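Local coordinates for protein 6-phospho-beta-d glycosidase (Streptococcus pyogenes, PDB 5FOO) that probably hydrolyses 6-phosphorylated beta-glucosides as a family 1 glycoside hydrolase, and binds the glucose 6-phosphate mimic 6-phosphocyclophellitol in its pocket, at residues W133-V143 / V192-V203. The protein carries 1 engineered substitution. Sequence-based numbering, arbitrary orientation.
Sequences WESKHVVDLFV and VAYNLALATAKV
Asp140 and Lys202 form a salt bridge, with NZ of Lys202 2.7 Å from OD1 of Asp140 and meeting that oxygen nearly along its C-O axis. The lysine chain reaches it through a bend at chi3 (96°), while its CB packs on CG2 of Val143. At the other end, the side-chain amide of Asn195 ties the 3-10 turn before helix 136-153 to helix 186-208: ND2 donates to Trp133 O over 2.8 Å, almost straight at 169°, and the carbonyl oxygen lies in the amide plane. Gln191 holds OD1 of the same amide, which should fix its rotation. Lys136 crosses this side chain at about a right angle, bringing CE within 3.3 Å of Asn195 OD1; its ammonium is paired with Glu282. At this same end Leu196 lays CD2 over one face of the Trp133 indole, 3.8 Å from the six-membered ring centroid, a CH-pi contact.

Between the two polar ends the packing is apolar. Val139 faces Ala199 in the register and sets CG1 against its CB (3.9 Å), and Phe142 meets that methyl and Val203 CG2 obliquely. The axes of 136-143 and 192-203 approach to 9.5 Å and cross at -32°, running in the same general direction, a pairing of neighbouring outer helices of the (beta/alpha)8 TIM barrel of glycoside hydrolase family 1.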
# COMPACT_ATOMS: atom_id res chain seq x y z
N TRP A 133 13.34 5.53 -9.76
CA TRP A 133 12.21 5.32 -10.64
C TRP A 133 12.17 6.30 -11.83
O TRP A 133 11.36 6.14 -12.77
CB TRP A 133 10.89 5.42 -9.85
CG TRP A 133 10.75 4.33 -8.82
CD1 TRP A 133 10.73 4.50 -7.48
CD2 TRP A 133 10.66 2.91 -9.05
NE1 TRP A 133 10.58 3.28 -6.85
CE2 TRP A 133 10.54 2.29 -7.79
CE3 TRP A 133 10.64 2.13 -10.19
CZ2 TRP A 133 10.39 0.91 -7.63
CZ3 TRP A 133 10.49 0.72 -10.06
CH2 TRP A 133 10.37 0.13 -8.79
N GLU A 134 13.03 7.32 -11.81
CA GLU A 134 13.13 8.20 -12.99
C GLU A 134 13.76 7.43 -14.11
O GLU A 134 13.62 7.82 -15.21
CB GLU A 134 13.96 9.46 -12.75
CG GLU A 134 13.49 10.34 -11.59
CD GLU A 134 14.66 11.17 -11.05
OE1 GLU A 134 15.46 11.61 -11.87
OE2 GLU A 134 14.81 11.31 -9.85
N SER A 135 14.41 6.30 -13.85
CA SER A 135 15.12 5.61 -14.92
C SER A 135 14.42 4.35 -15.42
O SER A 135 14.11 3.43 -14.62
CB SER A 135 16.51 5.26 -14.46
OG SER A 135 16.99 4.17 -15.22
N LYS A 136 14.25 4.27 -16.75
CA LYS A 136 13.72 3.04 -17.35
C LYS A 136 14.66 1.85 -17.26
O LYS A 136 14.20 0.68 -17.29
CB LYS A 136 13.24 3.30 -18.76
CG LYS A 136 12.07 4.31 -18.76
CD LYS A 136 11.60 4.67 -20.17
CE LYS A 136 10.43 5.65 -20.10
NZ LYS A 136 9.81 5.83 -21.42
N HIS A 137 15.95 2.09 -17.05
CA HIS A 137 16.89 1.00 -16.75
C HIS A 137 16.59 0.41 -15.37
O HIS A 137 16.53 -0.79 -15.21
CB HIS A 137 18.33 1.46 -16.85
CG HIS A 137 19.32 0.40 -16.44
ND1 HIS A 137 19.45 -0.79 -17.12
CD2 HIS A 137 20.21 0.36 -15.44
CE1 HIS A 137 20.40 -1.50 -16.56
NE2 HIS A 137 20.87 -0.83 -15.53
N VAL A 138 16.39 1.26 -14.39
CA VAL A 138 15.93 0.83 -13.07
C VAL A 138 14.65 -0.02 -13.11
O VAL A 138 14.54 -1.03 -12.35
CB VAL A 138 15.78 2.00 -12.10
CG1 VAL A 138 14.94 1.61 -10.86
CG2 VAL A 138 17.16 2.53 -11.72
N VAL A 139 13.70 0.40 -13.93
CA VAL A 139 12.48 -0.38 -14.16
C VAL A 139 12.82 -1.77 -14.63
O VAL A 139 12.24 -2.75 -14.18
CB VAL A 139 11.58 0.27 -15.18
CG1 VAL A 139 10.54 -0.72 -15.72
CG2 VAL A 139 10.88 1.44 -14.49
N ASP A 140 13.77 -1.87 -15.55
CA ASP A 140 14.22 -3.20 -16.02
C ASP A 140 14.87 -4.00 -14.91
O ASP A 140 14.67 -5.18 -14.86
CB ASP A 140 15.21 -3.09 -17.19
CG ASP A 140 14.51 -2.74 -18.51
OD1 ASP A 140 13.33 -3.04 -18.71
OD2 ASP A 140 15.16 -2.14 -19.37
N LEU A 141 15.66 -3.38 -14.04
CA LEU A 141 16.26 -4.10 -12.93
C LEU A 141 15.16 -4.59 -11.90
O LEU A 141 15.26 -5.68 -11.31
CB LEU A 141 17.31 -3.24 -12.25
CG LEU A 141 18.47 -2.73 -13.09
CD1 LEU A 141 19.46 -1.95 -12.26
CD2 LEU A 141 19.18 -3.88 -13.81
N PHE A 142 14.11 -3.79 -11.73
CA PHE A 142 12.97 -4.19 -10.91
C PHE A 142 12.30 -5.46 -11.48
O PHE A 142 11.96 -6.40 -10.76
CB PHE A 142 11.99 -3.01 -10.76
CG PHE A 142 10.73 -3.30 -10.01
CD1 PHE A 142 10.77 -3.64 -8.69
CD2 PHE A 142 9.51 -3.13 -10.62
CE1 PHE A 142 9.64 -3.87 -7.99
CE2 PHE A 142 8.36 -3.39 -9.92
CZ PHE A 142 8.43 -3.76 -8.62
N VAL A 143 12.17 -5.50 -12.79
CA VAL A 143 11.63 -6.68 -13.48
C VAL A 143 12.48 -7.90 -13.25
O VAL A 143 11.97 -8.97 -13.01
CB VAL A 143 11.50 -6.45 -15.02
CG1 VAL A 143 11.12 -7.72 -15.78
CG2 VAL A 143 10.48 -5.34 -15.28
N VAL A 192 8.10 9.61 -13.27
CA VAL A 192 8.04 8.54 -12.28
C VAL A 192 6.71 7.79 -12.28
O VAL A 192 6.73 6.55 -12.24
CB VAL A 192 8.46 9.03 -10.88
CG1 VAL A 192 8.15 8.06 -9.75
CG2 VAL A 192 9.98 9.27 -10.87
N ALA A 193 5.58 8.52 -12.35
CA ALA A 193 4.28 7.90 -12.42
C ALA A 193 4.14 7.01 -13.66
O ALA A 193 3.71 5.86 -13.55
CB ALA A 193 3.20 8.95 -12.39
N TYR A 194 4.53 7.52 -14.84
CA TYR A 194 4.52 6.67 -16.03
C TYR A 194 5.43 5.43 -15.83
O TYR A 194 5.05 4.31 -16.19
CB TYR A 194 4.95 7.44 -17.27
CG TYR A 194 5.17 6.60 -18.50
CD1 TYR A 194 6.36 6.02 -18.74
CD2 TYR A 194 4.14 6.42 -19.42
CE1 TYR A 194 6.56 5.23 -19.88
CE2 TYR A 194 4.31 5.65 -20.56
CZ TYR A 194 5.51 5.04 -20.77
OH TYR A 194 5.63 4.30 -21.87
N ASN A 195 6.60 5.64 -15.22
CA ASN A 195 7.58 4.57 -15.12
C ASN A 195 7.08 3.48 -14.16
O ASN A 195 7.27 2.30 -14.41
CB ASN A 195 8.95 5.08 -14.71
CG ASN A 195 9.68 5.84 -15.83
OD1 ASN A 195 9.23 5.91 -17.00
ND2 ASN A 195 10.81 6.41 -15.46
N LEU A 196 6.38 3.88 -13.09
CA LEU A 196 5.76 2.91 -12.16
C LEU A 196 4.65 2.06 -12.79
O LEU A 196 4.55 0.82 -12.56
CB LEU A 196 5.27 3.63 -10.91
CG LEU A 196 6.43 4.09 -10.03
CD1 LEU A 196 5.88 5.09 -9.04
CD2 LEU A 196 7.06 2.94 -9.28
N ALA A 197 3.85 2.71 -13.62
CA ALA A 197 2.80 2.04 -14.38
C ALA A 197 3.36 1.06 -15.43
O ALA A 197 2.84 -0.01 -15.57
CB ALA A 197 1.92 3.04 -15.07
N LEU A 198 4.38 1.49 -16.14
CA LEU A 198 5.11 0.68 -17.08
C LEU A 198 5.78 -0.51 -16.37
O LEU A 198 5.73 -1.63 -16.88
CB LEU A 198 6.17 1.46 -17.83
CG LEU A 198 7.08 0.63 -18.78
CD1 LEU A 198 6.30 0.05 -19.93
CD2 LEU A 198 8.18 1.51 -19.32
N ALA A 199 6.39 -0.26 -15.22
CA ALA A 199 6.91 -1.36 -14.39
C ALA A 199 5.86 -2.37 -13.98
O ALA A 199 6.13 -3.54 -13.95
CB ALA A 199 7.60 -0.80 -13.16
N THR A 200 4.67 -1.91 -13.67
CA THR A 200 3.55 -2.78 -13.33
C THR A 200 3.28 -3.77 -14.49
O THR A 200 3.20 -4.99 -14.29
CB THR A 200 2.30 -1.99 -13.01
OG1 THR A 200 2.54 -1.05 -11.95
CG2 THR A 200 1.17 -2.93 -12.54
N ALA A 201 3.19 -3.22 -15.70
CA ALA A 201 2.89 -4.01 -16.90
C ALA A 201 4.03 -4.96 -17.28
O ALA A 201 3.77 -6.10 -17.63
CB ALA A 201 2.57 -3.09 -18.06
N LYS A 202 5.28 -4.52 -17.14
CA LYS A 202 6.41 -5.37 -17.35
C LYS A 202 6.56 -6.51 -16.33
O LYS A 202 6.98 -7.62 -16.70
CB LYS A 202 7.70 -4.57 -17.45
CG LYS A 202 7.71 -3.69 -18.68
CD LYS A 202 9.09 -3.11 -18.96
CE LYS A 202 9.75 -4.01 -19.97
NZ LYS A 202 11.13 -3.57 -20.23
N VAL A 203 6.23 -6.25 -15.08
CA VAL A 203 6.29 -7.30 -14.07
C VAL A 203 5.19 -8.32 -14.35
O VAL A 203 5.41 -9.55 -14.23
CB VAL A 203 6.24 -6.74 -12.62
CG1 VAL A 203 6.10 -7.88 -11.64
CG2 VAL A 203 7.58 -6.03 -12.37